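Side-chain contacts in bottromycin amidohydrolase (Streptomyces purpureus, PDB 6I5S), which probably uses two bound zinc ions to hydrolyse a thiazoline-containing precursor, acting as the gatekeeper of bottromycin biosynthesis: residues L217-A220 with L221-M224; D384-D387 with V388-W391. All coordinates share one frame; numbering follows the deposited sequence.

Contact 1 of 2, residues L217-A220 with L221-M224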
loop_
_atom_site.group_PDB
_atom_site.type_symbol
_atom_site.label_atom_id
_atom_site.label_comp_id
_atom_site.label_asym_id
_atom_site.label_seq_id
_atom_site.Cartn_x
_atom_site.Cartn_y
_atom_site.Cartn_z
ATOM N N LEU A 217 -9.330 -13.205 18.701
ATOM C CA LEU A 217 -8.350 -12.223 18.261
ATOM C C LEU A 217 -6.950 -12.661 18.644
ATOM O O LEU A 217 -6.010 -12.521 17.852
ATOM C CB LEU A 217 -8.650 -10.856 18.864
ATOM C CG LEU A 217 -7.643 -9.767 18.683
ATOM C CD1 LEU A 217 -7.511 -9.386 17.217
ATOM C CD2 LEU A 217 -8.074 -8.555 19.516
ATOM N N ASP A 218 -6.783 -13.174 19.856
ATOM C CA ASP A 218 -5.438 -13.530 20.292
ATOM C C ASP A 218 -4.874 -14.665 19.451
ATOM O O ASP A 218 -3.679 -14.684 19.161
ATOM C CB ASP A 218 -5.427 -13.910 21.774
ATOM C CG ASP A 218 -6.694 -14.583 22.195
ATOM O OD1 ASP A 218 -7.751 -13.904 22.169
ATOM O OD2 ASP A 218 -6.640 -15.790 22.518
ATOM N N VAL A 219 -5.716 -15.618 19.050
ATOM C CA VAL A 219 -5.265 -16.678 18.143
ATOM C C VAL A 219 -4.841 -16.105 16.788
ATOM O O VAL A 219 -3.805 -16.486 16.213
ATOM C CB VAL A 219 -6.391 -17.732 18.015
ATOM C CG1 VAL A 219 -6.063 -18.763 17.008
ATOM C CG2 VAL A 219 -6.682 -18.349 19.355
ATOM N N ALA A 220 -5.625 -15.184 16.239
ATOM C CA ALA A 220 -5.287 -14.594 14.963
ATOM C C ALA A 220 -3.981 -13.818 15.044
ATOM O O ALA A 220 -3.147 -13.888 14.127
ATOM C CB ALA A 220 -6.408 -13.688 14.489
ATOM N N LEU A 221 -3.775 -13.069 16.124
ATOM C CA LEU A 221 -2.579 -12.248 16.246
ATOM C C LEU A 221 -1.327 -13.094 16.294
ATOM O O LEU A 221 -0.290 -12.697 15.762
ATOM C CB LEU A 221 -2.633 -11.369 17.494
ATOM C CG LEU A 221 -3.665 -10.267 17.435
ATOM C CD1 LEU A 221 -3.763 -9.596 18.857
ATOM C CD2 LEU A 221 -3.405 -9.267 16.358
ATOM N N ARG A 222 -1.380 -14.253 16.925
ATOM C CA ARG A 222 -0.172 -15.050 17.011
ATOM C C ARG A 222 0.043 -15.978 15.822
ATOM O O ARG A 222 1.123 -16.552 15.718
ATOM C CB ARG A 222 -0.136 -15.862 18.326
ATOM C CG ARG A 222 -1.208 -16.851 18.516
ATOM C CD ARG A 222 -0.918 -17.692 19.846
ATOM N NE ARG A 222 -2.092 -18.297 20.419
ATOM C CZ ARG A 222 -2.619 -19.453 20.036
ATOM N NH1 ARG A 222 -2.078 -20.128 19.022
ATOM N NH2 ARG A 222 -3.696 -19.930 20.673
ATOM N N THR A 223 -0.930 -16.142 14.931
ATOM C CA THR A 223 -0.773 -17.046 13.790
ATOM C C THR A 223 -0.697 -16.320 12.454
ATOM O O THR A 223 -0.121 -16.855 11.508
ATOM C CB THR A 223 -1.914 -18.077 13.711
ATOM O OG1 THR A 223 -3.181 -17.416 13.620
ATOM C CG2 THR A 223 -1.922 -19.015 14.906
ATOM N N MET A 224 -1.233 -15.114 12.345
ATOM C CA MET A 224 -1.238 -14.398 11.077
ATOM C C MET A 224 -0.039 -13.460 10.952
ATOM O O MET A 224 0.348 -12.780 11.905
ATOM C CB MET A 224 -2.545 -13.598 10.917
ATOM C CG MET A 224 -3.787 -14.542 10.806
ATOM S SD MET A 224 -5.362 -13.661 10.703
ATOM C CE MET A 224 -5.252 -12.753 9.147
#
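Leu217 and Leu221, one helical turn apart, pass each other at a slant on one side of helix 217-223. Leu217 turns CG anti to its own backbone N (chi1 171°), which carries the branch along the helix until Leu217 CG lies 3.9 Å from Leu221 CD1. Leu221 CG in turn sits against the backbone, 3.3 Å from Leu217 O, the carbonyl that accepts the Leu221 amide. Branched hydrocarbon suits this side, where Leu217 also touches Phe233.

Another side of the helix carries Val219 and Arg222. The arginine guanidinium comes back over the preceding turn: one face covers Val219 CA, offset toward the rim, while Arg222 NH2 is 3.6 Å from Val219 CG2. The long aliphatic stem suits an exposed position, covering valine while keeping the charge outside. Asp218 is poorly ordered, and its OD2 stays 5.4 Å from Arg222 NH2, too far for a salt bridge.

The helix lies in sequence between the zinc ligands His210 and His229 and leads into strand 226-228, consistent with a beta-alpha-beta crossover of an amidohydrolase-type barrel; it ends here. Thr223, with OG1 between its own N and carbonyl carbon (chi1 58°), turns the hydroxyl back on the last turn and donates to Val219 O at 2.8 Å, the donor tilted 33° from the carbonyl plane. Ala220 O takes two amides: Met224 N at 2.9 Å and, from above the carbonyl plane, Thr223 N. The small Ala220 CB admits Met224 SD at 3.9 Å. Thr223 and Met224 both also touch Phe193 of helix 190-203, and the Met224 side chain is about 10 Å from a zinc ion.

Contact 2 of 2, residues D384-D387 with V388-W391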
loop_
_atom_site.group_PDB
_atom_site.type_symbol
_atom_site.label_atom_id
_atom_site.label_comp_id
_atom_site.label_asym_id
_atom_site.label_seq_id
_atom_site.Cartn_x
_atom_site.Cartn_y
_atom_site.Cartn_z
ATOM N N ASP A 384 9.581 -1.883 8.010
ATOM C CA ASP A 384 8.688 -2.903 8.569
ATOM C C ASP A 384 7.847 -3.552 7.484
ATOM O O ASP A 384 7.443 -4.713 7.623
ATOM C CB ASP A 384 7.810 -2.285 9.649
ATOM C CG ASP A 384 8.446 -2.371 11.036
ATOM O OD1 ASP A 384 9.613 -2.777 11.127
ATOM O OD2 ASP A 384 7.768 -2.071 12.037
ATOM N N ALA A 385 7.590 -2.839 6.393
ATOM C CA ALA A 385 6.898 -3.471 5.259
ATOM C C ALA A 385 7.799 -4.477 4.549
ATOM O O ALA A 385 7.358 -5.556 4.148
ATOM C CB ALA A 385 6.385 -2.430 4.281
ATOM N N TYR A 386 9.071 -4.168 4.390
ATOM C CA TYR A 386 9.949 -5.178 3.793
ATOM C C TYR A 386 10.006 -6.404 4.697
ATOM O O TYR A 386 10.021 -7.537 4.231
ATOM C CB TYR A 386 11.341 -4.607 3.567
ATOM C CG TYR A 386 11.322 -3.494 2.511
ATOM C CD1 TYR A 386 10.813 -3.736 1.241
ATOM C CD2 TYR A 386 11.789 -2.212 2.789
ATOM C CE1 TYR A 386 10.766 -2.745 0.272
ATOM C CE2 TYR A 386 11.740 -1.180 1.811
ATOM C CZ TYR A 386 11.216 -1.473 0.561
ATOM O OH TYR A 386 11.156 -0.530 -0.456
ATOM N N ASP A 387 9.977 -6.196 6.012
ATOM C CA ASP A 387 9.971 -7.350 6.934
ATOM C C ASP A 387 8.691 -8.182 6.830
ATOM O O ASP A 387 8.761 -9.432 6.805
ATOM C CB ASP A 387 10.174 -6.894 8.392
ATOM C CG ASP A 387 11.623 -6.612 8.714
ATOM O OD1 ASP A 387 12.496 -6.850 7.850
ATOM O OD2 ASP A 387 11.892 -6.164 9.838
ATOM N N VAL A 388 7.539 -7.532 6.751
ATOM C CA VAL A 388 6.282 -8.295 6.691
ATOM C C VAL A 388 6.188 -9.088 5.390
ATOM O O VAL A 388 5.534 -10.150 5.335
ATOM C CB VAL A 388 5.053 -7.367 6.868
ATOM C CG1 VAL A 388 4.680 -6.605 5.586
ATOM C CG2 VAL A 388 3.876 -8.206 7.379
ATOM N N MET A 389 6.816 -8.594 4.327
ATOM C CA MET A 389 6.866 -9.313 3.046
ATOM C C MET A 389 7.934 -10.378 2.982
ATOM O O MET A 389 8.006 -11.132 1.981
ATOM C CB MET A 389 7.098 -8.312 1.922
ATOM C CG MET A 389 5.912 -7.388 1.663
ATOM S SD MET A 389 6.074 -6.326 0.190
ATOM C CE MET A 389 7.512 -5.335 0.621
ATOM N N GLY A 390 8.787 -10.474 3.994
ATOM C CA GLY A 390 9.788 -11.506 3.978
ATOM C C GLY A 390 10.966 -11.165 3.106
ATOM O O GLY A 390 11.736 -12.064 2.739
ATOM N N TRP A 391 11.112 -9.899 2.743
ATOM C CA TRP A 391 12.229 -9.422 1.922
ATOM C C TRP A 391 13.312 -8.964 2.880
ATOM O O TRP A 391 13.246 -7.857 3.418
ATOM C CB TRP A 391 11.820 -8.262 1.018
ATOM C CG TRP A 391 10.745 -8.583 0.019
ATOM C CD1 TRP A 391 10.147 -9.786 -0.174
ATOM C CD2 TRP A 391 10.178 -7.689 -0.952
ATOM N NE1 TRP A 391 9.237 -9.690 -1.208
ATOM C CE2 TRP A 391 9.233 -8.421 -1.694
ATOM C CE3 TRP A 391 10.396 -6.370 -1.272
ATOM C CZ2 TRP A 391 8.496 -7.854 -2.737
ATOM C CZ3 TRP A 391 9.648 -5.779 -2.305
ATOM C CH2 TRP A 391 8.695 -6.503 -2.990
#
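From Tyr386 to Trp391 the chain leaves helix 383-388 through a Schellman motif: Trp391 N donates to Tyr386 O at 3.0 Å, Gly390 N donates to Asp387 O, and Gly390 has a positive phi of 80°, at which a side chain would jam against the preceding carbonyl. The turn brings Trp391 obliquely across Tyr386, its CE3 meeting the edge of the tyrosine ring 3.7 Å from CD1. Met389 runs beside Tyr386, and its bent chain sets CE 3.7 Å from Tyr386 CD1 and 3.5 Å above one face of the indole, near its rim; a flexible thioether can thus touch both rings.

These side chains pack on the paired parallel strands 84-95 and 111-116, probably part of the barrel expected of an amidohydrolase, where Tyr386 OH is hydrogen-bonded to Gly89 O. A leucine in place of Tyr386 would probably leave Gly89 O without this donor and open a gap beside Trp391 CE3. Val388 turns CG1 between its N and carbonyl carbon (chi1 79°), which puts Val388 CG1 3.2 Å from Ala385 O; its compact side chain also touches Leu344 and Phe268. Asp384 and Asp387 both form salt bridges with Arg342.

Each contact lies within one unbroken run of chain at the end of a short helix, so neither closes a long loop. Contact 1 comes first, after helix 190-203, and delivers the chain to strand 226-228. Some 160 residues later contact 2 follows, ending helix 383-388 before the chain runs on to strand 402-405. They stand in series and neither nest nor cross. Their centres are 18 Å apart and their nearest atoms about 7 Å apart, without touching, yet Arg225, directly after contact 1, donates to Val388 O of contact 2. Contact 1 joins its helix to helix 190-203, whereas contact 2 packs on strands 84-95, 111-116 and 268-270.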